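Long-range contacts in DMATS type aromatic prenyltransferase (Micromonospora olivasterospora, PDB 6ZRY), which probably transfers a dimethylallyl group to the indole ring of tryptophan, as a 6-dimethylallyl tryptophan synthase with the ABBA-barrel fold: residues 76-81 against 130-135; 170-175 against 264-269; 193-198 against 212-217; 284-289 against 319-324. One frame throughout, in Å; residues are numbered along the deposited sequence. Where two conformers were deposited one is given.

Contact 1. Residues 76-81 against 130-135; sequences RILGET and AMWCSL
Trp132 gives up more surface to the facing strand than any other residue of this antiparallel pair, and two parts of its indole do the touching. Its CG is anti to the carbonyl carbon (chi1 -73°), which brings the ring system close to residues 78-80. Leu78, whose CG is anti to its own backbone N, brings its CD2 methyl obliquely to 3.9 Å from Trp132 CE3. At the pyrrole end the chain of Glu80, extended beyond CG, runs obliquely past CD1 and NE1 and sets OE1 at the ring edge, 3.1 Å from Trp132 NE1, the carboxylate plane turned 72° from the indole. This carboxylate is gripped from several sides: Ser52 OG bonds OE2, water 1 donates to OE2, and water 2 joins OE1 (2.7 Å) to Met131 O (3.0 Å). Trp132 lines the tryptophan pocket, and Leu78 also touches the bound tryptophan.

On the other face of the sheet Leu135 is paired with Ile77 through two backbone bonds, Ile77 N to Leu135 O at 2.9 Å and Leu135 N to Ile77 O at 2.8 Å; their side chains rise from the same face, the CD1 methyls 4.3 Å apart. Gly79 and Cys133 form a second hydrogen-bonded pair, and Leu78 and Ser134 face each other between the two.

Strand 61-68 flanks residues 76-79 and strand 141-149 flanks residues 131-135, so the pair lies within the barrel sheet. Ile77, Cys133 and Leu135 pack outward on Leu35 of helix 26-36, and Cys133 also meets Leu99 of helix 88-106.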
loop_
_atom_site.group_PDB
_atom_site.type_symbol
_atom_site.label_atom_id
_atom_site.label_comp_id
_atom_site.label_asym_id
_atom_site.label_seq_id
_atom_site.Cartn_x
_atom_site.Cartn_y
_atom_site.Cartn_z
ATOM N N ARG A 76 6.960 -0.729 6.929
ATOM C CA ARG A 76 6.113 0.407 6.509
ATOM C C ARG A 76 4.753 0.326 7.201
ATOM O O ARG A 76 4.304 -0.793 7.557
ATOM C CB ARG A 76 5.977 0.445 4.988
ATOM C CG ARG A 76 7.307 0.358 4.255
ATOM C CD ARG A 76 7.678 -1.081 3.879
ATOM N NE ARG A 76 6.541 -1.711 3.224
ATOM C CZ ARG A 76 6.073 -1.368 2.003
ATOM N NH1 ARG A 76 6.688 -0.444 1.284
ATOM N NH2 ARG A 76 5.007 -1.973 1.504
ATOM N N ILE A 77 4.144 1.488 7.381
ATOM C CA ILE A 77 2.749 1.638 7.830
ATOM C C ILE A 77 2.037 2.421 6.748
ATOM O O ILE A 77 2.515 3.533 6.440
ATOM C CB ILE A 77 2.649 2.384 9.169
ATOM C CG1 ILE A 77 3.315 1.615 10.303
ATOM C CG2 ILE A 77 1.194 2.667 9.455
ATOM C CD1 ILE A 77 3.581 2.438 11.534
ATOM N N LEU A 78 0.920 1.902 6.256
ATOM C CA LEU A 78 -0.028 2.649 5.412
ATOM C C LEU A 78 -1.204 3.044 6.285
ATOM O O LEU A 78 -1.718 2.184 6.993
ATOM C CB LEU A 78 -0.473 1.765 4.247
ATOM C CG LEU A 78 -1.474 2.393 3.269
ATOM C CD1 LEU A 78 -0.806 3.461 2.421
ATOM C CD2 LEU A 78 -2.070 1.342 2.379
ATOM N N GLY A 79 -1.663 4.282 6.227
ATOM C CA GLY A 79 -2.916 4.592 6.921
ATOM C C GLY A 79 -3.362 6.008 6.747
ATOM O O GLY A 79 -2.871 6.698 5.822
ATOM N N GLU A 80 -4.322 6.415 7.580
ATOM C CA GLU A 80 -4.939 7.733 7.478
ATOM C C GLU A 80 -5.294 8.217 8.883
ATOM O O GLU A 80 -5.474 7.392 9.785
ATOM C CB GLU A 80 -6.152 7.722 6.531
ATOM C CG GLU A 80 -7.293 6.835 6.976
ATOM C CD GLU A 80 -8.484 6.833 6.032
ATOM O OE1 GLU A 80 -8.635 7.793 5.239
ATOM O OE2 GLU A 80 -9.259 5.866 6.083
ATOM N N THR A 81 -5.389 9.521 9.007
ATOM C CA THR A 81 -5.831 10.239 10.213
ATOM C C THR A 81 -7.290 10.616 10.018
ATOM O O THR A 81 -7.591 11.416 9.113
ATOM C CB THR A 81 -5.001 11.485 10.485
ATOM O OG1 THR A 81 -3.599 11.245 10.264
ATOM C CG2 THR A 81 -5.220 11.980 11.901
ATOM N N ALA A 130 -9.249 10.490 -0.069
ATOM C CA ALA A 130 -8.589 11.475 -0.931
ATOM C C ALA A 130 -7.073 11.341 -0.767
ATOM O O ALA A 130 -6.366 11.383 -1.795
ATOM C CB ALA A 130 -9.081 12.871 -0.586
ATOM N N MET A 131 -6.580 11.103 0.460
ATOM C CA MET A 131 -5.116 11.057 0.734
ATOM C C MET A 131 -4.823 10.064 1.866
ATOM O O MET A 131 -5.390 10.221 2.970
ATOM C CB MET A 131 -4.601 12.440 1.139
ATOM C CG MET A 131 -3.118 12.477 1.510
ATOM S SD MET A 131 -2.615 14.107 2.126
ATOM C CE MET A 131 -2.642 15.051 0.605
ATOM N N TRP A 132 -3.956 9.100 1.604
ATOM C CA TRP A 132 -3.377 8.220 2.625
ATOM C C TRP A 132 -1.893 8.540 2.753
ATOM O O TRP A 132 -1.340 9.216 1.893
ATOM C CB TRP A 132 -3.605 6.742 2.297
ATOM C CG TRP A 132 -5.011 6.251 2.491
ATOM C CD1 TRP A 132 -6.075 6.922 3.013
ATOM C CD2 TRP A 132 -5.511 4.977 2.087
ATOM N NE1 TRP A 132 -7.188 6.123 3.008
ATOM C CE2 TRP A 132 -6.883 4.941 2.414
ATOM C CE3 TRP A 132 -4.936 3.863 1.472
ATOM C CZ2 TRP A 132 -7.680 3.827 2.173
ATOM C CZ3 TRP A 132 -5.725 2.763 1.219
ATOM C CH2 TRP A 132 -7.087 2.748 1.557
ATOM N N CYS A 133 -1.297 8.030 3.797
ATOM C CA CYS A 133 0.085 8.243 4.238
ATOM C C CYS A 133 0.770 6.870 4.251
ATOM O O CYS A 133 0.098 5.929 4.706
ATOM C CB CYS A 133 0.027 8.803 5.673
ATOM S SG CYS A 133 1.625 8.986 6.410
ATOM N N SER A 134 2.017 6.760 3.782
ATOM C CA SER A 134 2.917 5.603 4.046
ATOM C C SER A 134 4.144 6.107 4.821
ATOM O O SER A 134 4.760 7.044 4.374
ATOM C CB SER A 134 3.295 4.878 2.763
ATOM O OG SER A 134 4.074 3.754 3.042
ATOM N N LEU A 135 4.421 5.501 5.961
ATOM C CA LEU A 135 5.602 5.765 6.821
ATOM C C LEU A 135 6.587 4.643 6.555
ATOM O O LEU A 135 6.148 3.483 6.592
ATOM C CB LEU A 135 5.190 5.778 8.293
ATOM C CG LEU A 135 4.094 6.762 8.701
ATOM C CD1 LEU A 135 3.635 6.502 10.116
ATOM C CD2 LEU A 135 4.562 8.178 8.570
HETATM O O HOH W 1 -10.463 5.168 3.783
HETATM O O HOH W 2 -7.814 10.311 4.809
#

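Contact 2. Residues 170-175 against 264-269; sequences LGLGAS and FTEGAD
Two waters grip Ser175 OG, one as donor and one as acceptor. Water 5 donates to Ser175 OG at 3.0 Å, and water 6 accepts the hydroxyl proton from Ser175 OG at 2.7 Å. Both carry the contact on to the backbone of the facing segment: water 5 accepts from Thr265 N at 2.9 Å, and water 6 spends its own protons on Thr265 O and Ala268 O. Ala268 O is itself held twice, because water 4 also donates to it while accepting from Ala174 N. A further water spans Gly171 O and Gly267 N, so solvent carries much of the polar contact.

Direct packing fills in between. The Leu172 side chain, its CG anti to the carbonyl carbon, lays CD2 on the backbone at 3.3 Å from Thr265 C, and its CD1 approaches Phe264 CB at 4.3 Å. Ser175 CB presses on Phe264 CD1 at 3.5 Å, meeting the ring obliquely. Ala174 CB lies 4.1 Å from Asp269 CB; Asp269 has been seen to bind calcium in a structure of this protein, although no ion is bound here.

The backbone shapes suit the glycines. Gly171 closes the preceding helix in a Schellman motif at positive phi, Gly173 is the N-cap of the next, and Gly267 sits in the type II turn from Thr265 to Ala268. This contact therefore fits the link between helices 159-170 and 174-182 against the end of strand 258-265, where Phe264 packs on Leu167 and Leu179 of those two helices and on Leu212 of strand 209-220.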
loop_
_atom_site.group_PDB
_atom_site.type_symbol
_atom_site.label_atom_id
_atom_site.label_comp_id
_atom_site.label_asym_id
_atom_site.label_seq_id
_atom_site.Cartn_x
_atom_site.Cartn_y
_atom_site.Cartn_z
ATOM N N LEU A 170 4.386 17.434 -13.651
ATOM C CA LEU A 170 5.609 16.994 -12.946
ATOM C C LEU A 170 6.753 16.775 -13.931
ATOM O O LEU A 170 7.862 16.537 -13.463
ATOM C CB LEU A 170 5.279 15.735 -12.156
ATOM C CG LEU A 170 4.380 15.975 -10.947
ATOM C CD1 LEU A 170 3.963 14.645 -10.328
ATOM C CD2 LEU A 170 5.086 16.847 -9.912
ATOM N N GLY A 171 6.493 16.853 -15.250
ATOM C CA GLY A 171 7.503 16.606 -16.287
ATOM C C GLY A 171 7.609 15.131 -16.607
ATOM O O GLY A 171 8.636 14.712 -17.168
ATOM N N LEU A 172 6.570 14.382 -16.288
ATOM C CA LEU A 172 6.389 12.971 -16.626
ATOM C C LEU A 172 5.298 12.916 -17.701
ATOM O O LEU A 172 4.915 14.012 -18.230
ATOM C CB LEU A 172 6.019 12.205 -15.343
ATOM C CG LEU A 172 7.087 12.254 -14.234
ATOM C CD1 LEU A 172 6.583 11.654 -12.926
ATOM C CD2 LEU A 172 8.364 11.552 -14.688
ATOM N N GLY A 173 4.813 11.752 -18.035
ATOM C CA GLY A 173 3.673 11.636 -18.949
ATOM C C GLY A 173 3.913 10.609 -20.039
ATOM O O GLY A 173 2.941 9.962 -20.414
ATOM N N ALA A 174 5.150 10.451 -20.523
ATOM C CA ALA A 174 5.460 9.572 -21.681
ATOM C C ALA A 174 5.283 8.107 -21.265
ATOM O O ALA A 174 4.621 7.346 -22.024
ATOM C CB ALA A 174 6.836 9.836 -22.218
ATOM N N SER A 175 5.799 7.702 -20.093
ATOM C CA SER A 175 5.620 6.298 -19.616
ATOM C C SER A 175 4.143 6.059 -19.377
ATOM O O SER A 175 3.614 4.965 -19.742
ATOM C CB SER A 175 6.436 6.008 -18.415
ATOM O OG SER A 175 7.811 6.144 -18.719
ATOM N N PHE A 264 7.096 5.652 -12.634
ATOM C CA PHE A 264 7.353 6.662 -13.691
ATOM C C PHE A 264 8.484 7.557 -13.224
ATOM O O PHE A 264 8.431 8.085 -12.076
ATOM C CB PHE A 264 6.112 7.500 -13.987
ATOM C CG PHE A 264 4.893 6.712 -14.371
ATOM C CD1 PHE A 264 4.987 5.625 -15.232
ATOM C CD2 PHE A 264 3.640 7.052 -13.886
ATOM C CE1 PHE A 264 3.854 4.913 -15.615
ATOM C CE2 PHE A 264 2.516 6.329 -14.264
ATOM C CZ PHE A 264 2.629 5.258 -15.116
ATOM N N THR A 265 9.471 7.737 -14.074
ATOM C CA THR A 265 10.654 8.557 -13.771
ATOM C C THR A 265 10.935 9.517 -14.936
ATOM O O THR A 265 10.527 9.212 -16.087
ATOM C CB THR A 265 11.825 7.636 -13.413
ATOM O OG1 THR A 265 12.798 8.495 -12.829
ATOM C CG2 THR A 265 12.363 6.864 -14.603
ATOM N N GLU A 266 11.601 10.633 -14.623
ATOM C CA GLU A 266 11.989 11.683 -15.596
ATOM C C GLU A 266 12.863 11.106 -16.709
ATOM O O GLU A 266 13.781 10.319 -16.411
ATOM C CB GLU A 266 12.799 12.758 -14.904
ATOM C CG GLU A 266 11.970 13.739 -14.139
ATOM C CD GLU A 266 12.778 14.959 -13.738
ATOM O OE1 GLU A 266 12.633 15.395 -12.609
ATOM O OE2 GLU A 266 13.576 15.443 -14.576
ATOM N N GLY A 267 12.575 11.495 -17.942
ATOM C CA GLY A 267 13.414 11.200 -19.110
ATOM C C GLY A 267 13.213 9.799 -19.666
ATOM O O GLY A 267 13.873 9.489 -20.664
ATOM N N ALA A 268 12.342 8.970 -19.070
ATOM C CA ALA A 268 12.048 7.596 -19.546
ATOM C C ALA A 268 10.708 7.604 -20.284
ATOM O O ALA A 268 9.832 8.435 -19.901
ATOM C CB ALA A 268 12.030 6.626 -18.391
ATOM N N ASP A 269 10.526 6.738 -21.300
ATOM C CA ASP A 269 9.218 6.630 -22.002
ATOM C C ASP A 269 8.545 5.300 -21.667
ATOM O O ASP A 269 7.441 5.073 -22.154
ATOM C CB ASP A 269 9.363 6.899 -23.499
ATOM C CG ASP A 269 9.959 5.756 -24.319
ATOM O OD1 ASP A 269 10.459 4.778 -23.691
ATOM O OD2 ASP A 269 9.896 5.854 -25.627
HETATM O O HOH W 3 9.680 12.745 -18.510
HETATM O O HOH W 4 8.063 10.772 -19.059
HETATM O O HOH W 5 9.415 5.857 -16.245
HETATM O O HOH W 6 7.900 8.597 -17.618
#

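Contact 3. Residues 193-198 against 212-217; sequences DRLTFF and LYLTHH
Strands 193-201 and 209-220 form a beta hairpin of the barrel sheet, interrupted by a classic bulge, and Phe197, one of the two bulge residues, lines the tryptophan pocket. At the bulge Thr196 and Phe197 both face Tyr213, whose carbonyl O takes a good bond from Thr196 N (2.9 Å) and a weak one from Phe197 N (3.5 Å). The Phe197 ring then stands edge-on to the face of Tyr213 in a T-shaped pair, planes 89° apart, with Phe197 CD2 over the tyrosine rim 3.6 Å from Tyr213 CG. A hydrogen bond to Tyr148 OH holds the far end of Tyr213, and Tyr148 also meets the Phe197 ring edge-to-face. The bulge turns Thr196 toward the partner strand, where its OG1 and Thr215 OG1 share a short hydrogen bond of 2.6 Å.

On the opposite face Leu195 CD2 touches CD2 of the obliquely crossing Leu212 (3.8 Å) and CD1 of Leu214 (3.9 Å), which lies alongside. Near the open end of the hairpin His216 ND1 donates to Asp193 OD1 at 2.9 Å, the N-H...O angle 158°; the oxygen lies in the imidazole plane, but the nitrogen meets it from above the carboxylate, the two planes being 88° apart. An alanine in place of Asp193 would remove both this acceptor and the salt-bridge partner of Arg185 NH2, and would probably loosen the hairpin end. The bond requires a proton on His216 ND1, and the buried carboxylate, shared between an imidazole and a guanidinium, is likely to stay ionised and to favour the ND1-H form, whether the ring is neutral or charged.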
loop_
_atom_site.group_PDB
_atom_site.type_symbol
_atom_site.label_atom_id
_atom_site.label_comp_id
_atom_site.label_asym_id
_atom_site.label_seq_id
_atom_site.Cartn_x
_atom_site.Cartn_y
_atom_site.Cartn_z
ATOM N N ASP A 193 -10.118 -1.804 -15.407
ATOM C CA ASP A 193 -8.770 -1.286 -15.037
ATOM C C ASP A 193 -8.911 0.108 -14.409
ATOM O O ASP A 193 -9.164 1.073 -15.122
ATOM C CB ASP A 193 -7.830 -1.277 -16.232
ATOM C CG ASP A 193 -7.426 -2.666 -16.715
ATOM O OD1 ASP A 193 -7.519 -3.640 -15.929
ATOM O OD2 ASP A 193 -6.985 -2.758 -17.856
ATOM N N ARG A 194 -8.734 0.189 -13.103
ATOM C CA ARG A 194 -9.096 1.363 -12.277
ATOM C C ARG A 194 -7.804 1.996 -11.786
ATOM O O ARG A 194 -6.907 1.268 -11.354
ATOM C CB ARG A 194 -10.012 0.914 -11.137
ATOM C CG ARG A 194 -11.392 0.443 -11.608
ATOM C CD ARG A 194 -12.432 1.518 -11.692
ATOM N NE ARG A 194 -12.678 2.164 -10.416
ATOM C CZ ARG A 194 -13.507 1.730 -9.475
ATOM N NH1 ARG A 194 -14.216 0.621 -9.654
ATOM N NH2 ARG A 194 -13.618 2.413 -8.346
ATOM N N LEU A 195 -7.706 3.305 -11.860
ATOM C CA LEU A 195 -6.554 4.079 -11.311
ATOM C C LEU A 195 -6.774 4.278 -9.803
ATOM O O LEU A 195 -7.652 5.081 -9.389
ATOM C CB LEU A 195 -6.445 5.406 -12.070
ATOM C CG LEU A 195 -6.243 5.266 -13.582
ATOM C CD1 LEU A 195 -6.632 6.546 -14.307
ATOM C CD2 LEU A 195 -4.828 4.873 -13.915
ATOM N N THR A 196 -6.017 3.564 -8.994
ATOM C CA THR A 196 -6.350 3.356 -7.569
ATOM C C THR A 196 -5.511 4.273 -6.684
ATOM O O THR A 196 -6.059 4.816 -5.728
ATOM C CB THR A 196 -6.190 1.886 -7.184
ATOM O OG1 THR A 196 -7.072 1.153 -8.039
ATOM C CG2 THR A 196 -6.533 1.656 -5.727
ATOM N N PHE A 197 -4.208 4.375 -6.926
ATOM C CA PHE A 197 -3.329 5.258 -6.135
ATOM C C PHE A 197 -2.390 6.024 -7.048
ATOM O O PHE A 197 -1.844 5.440 -7.977
ATOM C CB PHE A 197 -2.428 4.504 -5.141
ATOM C CG PHE A 197 -3.141 3.667 -4.105
ATOM C CD1 PHE A 197 -4.003 4.249 -3.195
ATOM C CD2 PHE A 197 -2.900 2.309 -4.015
ATOM C CE1 PHE A 197 -4.618 3.488 -2.209
ATOM C CE2 PHE A 197 -3.518 1.539 -3.038
ATOM C CZ PHE A 197 -4.385 2.133 -2.137
ATOM N N PHE A 198 -2.183 7.291 -6.718
ATOM C CA PHE A 198 -1.128 8.146 -7.275
ATOM C C PHE A 198 -0.191 8.471 -6.130
ATOM O O PHE A 198 -0.605 9.258 -5.270
ATOM C CB PHE A 198 -1.789 9.375 -7.903
ATOM C CG PHE A 198 -0.860 10.325 -8.608
ATOM C CD1 PHE A 198 -0.085 11.239 -7.893
ATOM C CD2 PHE A 198 -0.814 10.362 -9.996
ATOM C CE1 PHE A 198 0.759 12.126 -8.555
ATOM C CE2 PHE A 198 0.038 11.238 -10.647
ATOM C CZ PHE A 198 0.818 12.118 -9.928
ATOM N N LEU A 212 2.167 4.752 -9.851
ATOM C CA LEU A 212 0.735 4.635 -10.171
ATOM C C LEU A 212 0.299 3.195 -9.974
ATOM O O LEU A 212 0.927 2.305 -10.553
ATOM C CB LEU A 212 0.499 5.095 -11.607
ATOM C CG LEU A 212 -0.962 5.147 -12.049
ATOM C CD1 LEU A 212 -1.735 6.227 -11.319
ATOM C CD2 LEU A 212 -1.059 5.353 -13.546
ATOM N N TYR A 213 -0.789 2.994 -9.259
ATOM C CA TYR A 213 -1.346 1.650 -9.007
ATOM C C TYR A 213 -2.631 1.478 -9.794
ATOM O O TYR A 213 -3.501 2.387 -9.694
ATOM C CB TYR A 213 -1.646 1.464 -7.532
ATOM C CG TYR A 213 -0.481 1.402 -6.582
ATOM C CD1 TYR A 213 0.355 2.491 -6.372
ATOM C CD2 TYR A 213 -0.298 0.288 -5.765
ATOM C CE1 TYR A 213 1.389 2.454 -5.453
ATOM C CE2 TYR A 213 0.731 0.242 -4.831
ATOM C CZ TYR A 213 1.572 1.335 -4.674
ATOM O OH TYR A 213 2.576 1.340 -3.748
ATOM N N LEU A 214 -2.750 0.379 -10.530
ATOM C CA LEU A 214 -3.959 -0.006 -11.317
ATOM C C LEU A 214 -4.569 -1.242 -10.664
ATOM O O LEU A 214 -3.810 -2.165 -10.393
ATOM C CB LEU A 214 -3.555 -0.355 -12.742
ATOM C CG LEU A 214 -3.441 0.772 -13.745
ATOM C CD1 LEU A 214 -2.492 1.838 -13.274
ATOM C CD2 LEU A 214 -2.960 0.202 -15.100
ATOM N N THR A 215 -5.867 -1.255 -10.461
ATOM C CA THR A 215 -6.609 -2.427 -9.978
ATOM C C THR A 215 -7.226 -3.096 -11.191
ATOM O O THR A 215 -7.948 -2.411 -11.947
ATOM C CB THR A 215 -7.636 -2.053 -8.910
ATOM O OG1 THR A 215 -6.941 -1.409 -7.830
ATOM C CG2 THR A 215 -8.406 -3.250 -8.406
ATOM N N HIS A 216 -6.931 -4.370 -11.371
ATOM C CA HIS A 216 -7.377 -5.196 -12.506
ATOM C C HIS A 216 -8.543 -6.069 -12.044
ATOM O O HIS A 216 -8.281 -7.164 -11.520
ATOM C CB HIS A 216 -6.206 -6.037 -13.036
ATOM C CG HIS A 216 -5.045 -5.235 -13.499
ATOM N ND1 HIS A 216 -5.089 -4.457 -14.650
ATOM C CD2 HIS A 216 -3.791 -5.115 -13.017
ATOM C CE1 HIS A 216 -3.931 -3.871 -14.826
ATOM N NE2 HIS A 216 -3.110 -4.274 -13.865
ATOM N N HIS A 217 -9.771 -5.615 -12.206
ATOM C CA HIS A 217 -10.974 -6.333 -11.711
ATOM C C HIS A 217 -11.196 -7.609 -12.529
ATOM O O HIS A 217 -11.069 -7.544 -13.753
ATOM C CB HIS A 217 -12.194 -5.407 -11.706
ATOM C CG HIS A 217 -12.086 -4.350 -10.670
ATOM N ND1 HIS A 217 -12.385 -4.589 -9.335
ATOM C CD2 HIS A 217 -11.625 -3.083 -10.745
ATOM C CE1 HIS A 217 -12.167 -3.493 -8.640
ATOM N NE2 HIS A 217 -11.687 -2.544 -9.489
#

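Contact 4. Residues 284-289 against 319-324; sequences VTDDQE and PLRDGV
Asp286 and Arg321 make the central meeting: Arg321 NH1 reaches the syn lone pair of Asp286 OD2 at 2.7 Å in a salt bridge, the oxygen lying in the guanidinium plane although the carboxylate is turned 78° from it. Gln288 CB sits over one guanidinium face of Arg321, 3.6 Å above its plane and offset toward the rim. Beside them Asp287 N bonds Gly323 O at 3.0 Å and, weakly, Leu320 O, while Val284 CG2 meets Val324 CG2 at 3.6 Å.

The second shell fixes the aspartate. Asp286 is the N-cap of helix 287-300, its OD1 accepting from Glu289 N at 3.0 Å and weakly from Gln288 N, and Glu289 OE1 in turn accepts from Thr285 N. An alanine in place of Asp286 would lose the helix cap and the salt bridge together, and would probably let the Arg321 side chain wander.

Asp287 continues the chain of contacts outward, through a salt bridge of OD2 to Arg318 and bonds to Leu326 N and Ile327 N. The start of helix 287-300 is thus stitched to the connection running from helix 305-315 into strand 327-333, with Ser353 and Arg356 packing on Val324 near the end of the modelled chain.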
loop_
_atom_site.group_PDB
_atom_site.type_symbol
_atom_site.label_atom_id
_atom_site.label_comp_id
_atom_site.label_asym_id
_atom_site.label_seq_id
_atom_site.Cartn_x
_atom_site.Cartn_y
_atom_site.Cartn_z
ATOM N N VAL A 284 -6.901 -18.257 -0.021
ATOM C CA VAL A 284 -6.425 -19.262 0.965
ATOM C C VAL A 284 -7.578 -19.633 1.907
ATOM O O VAL A 284 -8.559 -18.878 1.968
ATOM C CB VAL A 284 -5.225 -18.735 1.766
ATOM C CG1 VAL A 284 -3.997 -18.507 0.897
ATOM C CG2 VAL A 284 -5.594 -17.464 2.542
ATOM N N THR A 285 -7.415 -20.729 2.646
ATOM C CA THR A 285 -8.355 -21.156 3.708
ATOM C C THR A 285 -8.109 -20.325 4.963
ATOM O O THR A 285 -9.079 -20.060 5.690
ATOM C CB THR A 285 -8.243 -22.659 3.959
ATOM O OG1 THR A 285 -6.880 -23.013 4.206
ATOM C CG2 THR A 285 -8.777 -23.435 2.783
ATOM N N ASP A 286 -6.866 -19.931 5.205
ATOM C CA ASP A 286 -6.437 -19.348 6.483
ATOM C C ASP A 286 -5.002 -18.825 6.356
ATOM O O ASP A 286 -4.371 -19.082 5.369
ATOM C CB ASP A 286 -6.559 -20.406 7.592
ATOM C CG ASP A 286 -5.769 -21.655 7.298
ATOM O OD1 ASP A 286 -4.532 -21.579 7.311
ATOM O OD2 ASP A 286 -6.391 -22.685 7.043
ATOM N N ASP A 287 -4.526 -18.179 7.402
ATOM C CA ASP A 287 -3.206 -17.541 7.460
ATOM C C ASP A 287 -2.086 -18.575 7.560
ATOM O O ASP A 287 -0.967 -18.204 7.245
ATOM C CB ASP A 287 -3.210 -16.509 8.572
ATOM C CG ASP A 287 -3.859 -15.240 8.057
ATOM O OD1 ASP A 287 -3.331 -14.724 7.001
ATOM O OD2 ASP A 287 -4.875 -14.793 8.678
ATOM N N GLN A 288 -2.348 -19.806 8.013
ATOM C CA GLN A 288 -1.307 -20.859 7.968
ATOM C C GLN A 288 -1.016 -21.144 6.502
ATOM O O GLN A 288 0.176 -21.130 6.107
ATOM C CB GLN A 288 -1.709 -22.134 8.681
ATOM C CG GLN A 288 -0.575 -23.159 8.733
ATOM C CD GLN A 288 0.601 -22.692 9.540
ATOM O OE1 GLN A 288 0.513 -22.489 10.754
ATOM N NE2 GLN A 288 1.715 -22.461 8.874
ATOM N N GLU A 289 -2.050 -21.336 5.710
ATOM C CA GLU A 289 -1.852 -21.571 4.260
ATOM C C GLU A 289 -1.184 -20.346 3.624
ATOM O O GLU A 289 -0.221 -20.526 2.802
ATOM C CB GLU A 289 -3.142 -21.900 3.544
ATOM C CG GLU A 289 -2.857 -22.332 2.116
ATOM C CD GLU A 289 -4.045 -22.726 1.276
ATOM O OE1 GLU A 289 -5.138 -22.262 1.562
ATOM O OE2 GLU A 289 -3.842 -23.542 0.325
ATOM N N PRO A 319 -3.235 -18.517 16.693
ATOM C CA PRO A 319 -2.946 -19.605 15.765
ATOM C C PRO A 319 -3.260 -19.127 14.345
ATOM O O PRO A 319 -4.280 -18.510 14.179
ATOM C CB PRO A 319 -3.910 -20.717 16.192
ATOM C CG PRO A 319 -4.150 -20.431 17.669
ATOM C CD PRO A 319 -4.219 -18.906 17.726
ATOM N N LEU A 320 -2.387 -19.378 13.394
ATOM C CA LEU A 320 -2.597 -18.882 12.008
ATOM C C LEU A 320 -3.806 -19.580 11.395
ATOM O O LEU A 320 -4.539 -18.927 10.632
ATOM C CB LEU A 320 -1.330 -19.099 11.198
ATOM C CG LEU A 320 -0.139 -18.293 11.672
ATOM C CD1 LEU A 320 1.006 -18.465 10.734
ATOM C CD2 LEU A 320 -0.492 -16.822 11.805
ATOM N N ARG A 321 -4.048 -20.842 11.753
ATOM C CA ARG A 321 -5.226 -21.614 11.285
ATOM C C ARG A 321 -6.551 -20.980 11.700
ATOM O O ARG A 321 -7.538 -21.292 11.078
ATOM C CB ARG A 321 -5.168 -23.035 11.850
ATOM C CG ARG A 321 -4.211 -23.923 11.087
ATOM C CD ARG A 321 -4.665 -24.170 9.655
ATOM N NE ARG A 321 -3.888 -25.227 9.010
ATOM C CZ ARG A 321 -3.824 -25.425 7.695
ATOM N NH1 ARG A 321 -4.496 -24.652 6.858
ATOM N NH2 ARG A 321 -3.087 -26.413 7.222
ATOM N N ASP A 322 -6.567 -20.152 12.750
ATOM C CA ASP A 322 -7.806 -19.680 13.415
ATOM C C ASP A 322 -8.400 -18.484 12.681
ATOM O O ASP A 322 -9.410 -18.000 13.127
ATOM C CB ASP A 322 -7.550 -19.309 14.882
ATOM C CG ASP A 322 -7.417 -20.500 15.819
ATOM O OD1 ASP A 322 -7.435 -21.634 15.335
ATOM O OD2 ASP A 322 -7.302 -20.264 17.032
ATOM N N GLY A 323 -7.807 -18.028 11.580
ATOM C CA GLY A 323 -8.407 -16.946 10.780
ATOM C C GLY A 323 -7.730 -16.790 9.446
ATOM O O GLY A 323 -6.853 -17.569 9.132
ATOM N N VAL A 324 -8.140 -15.789 8.713
ATOM C CA VAL A 324 -7.621 -15.442 7.393
ATOM C C VAL A 324 -7.513 -13.920 7.371
ATOM O O VAL A 324 -8.180 -13.272 8.227
ATOM C CB VAL A 324 -8.541 -16.011 6.297
ATOM C CG1 VAL A 324 -9.829 -15.226 6.133
ATOM C CG2 VAL A 324 -7.823 -16.125 4.973
HETATM O O HOH W 7 -1.742 -22.293 12.862
#

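Contacts 1, 2 and 3 all reach the one curled antiparallel sheet of the barrel, whereas contact 4 joins a helix start to a loop outside it. Contact 1 closes along the chain before contacts 2 and 3 open. Contacts 1 and 3, with centres about 17 Å apart, touch where Trp132 CZ3 meets Phe197 CZ at 3.7 Å, bringing together two residues of the tryptophan pocket. Contact 3 is nested in the chain loop closed by contact 2, and Leu170 CD1 meets Phe198 CZ between them at 4.1 Å. Contact 4 follows last; its centre lies about 42 Å from that of contact 2, on the opposite side of the protein. The pocket wall thus sits between two peripheral junctions.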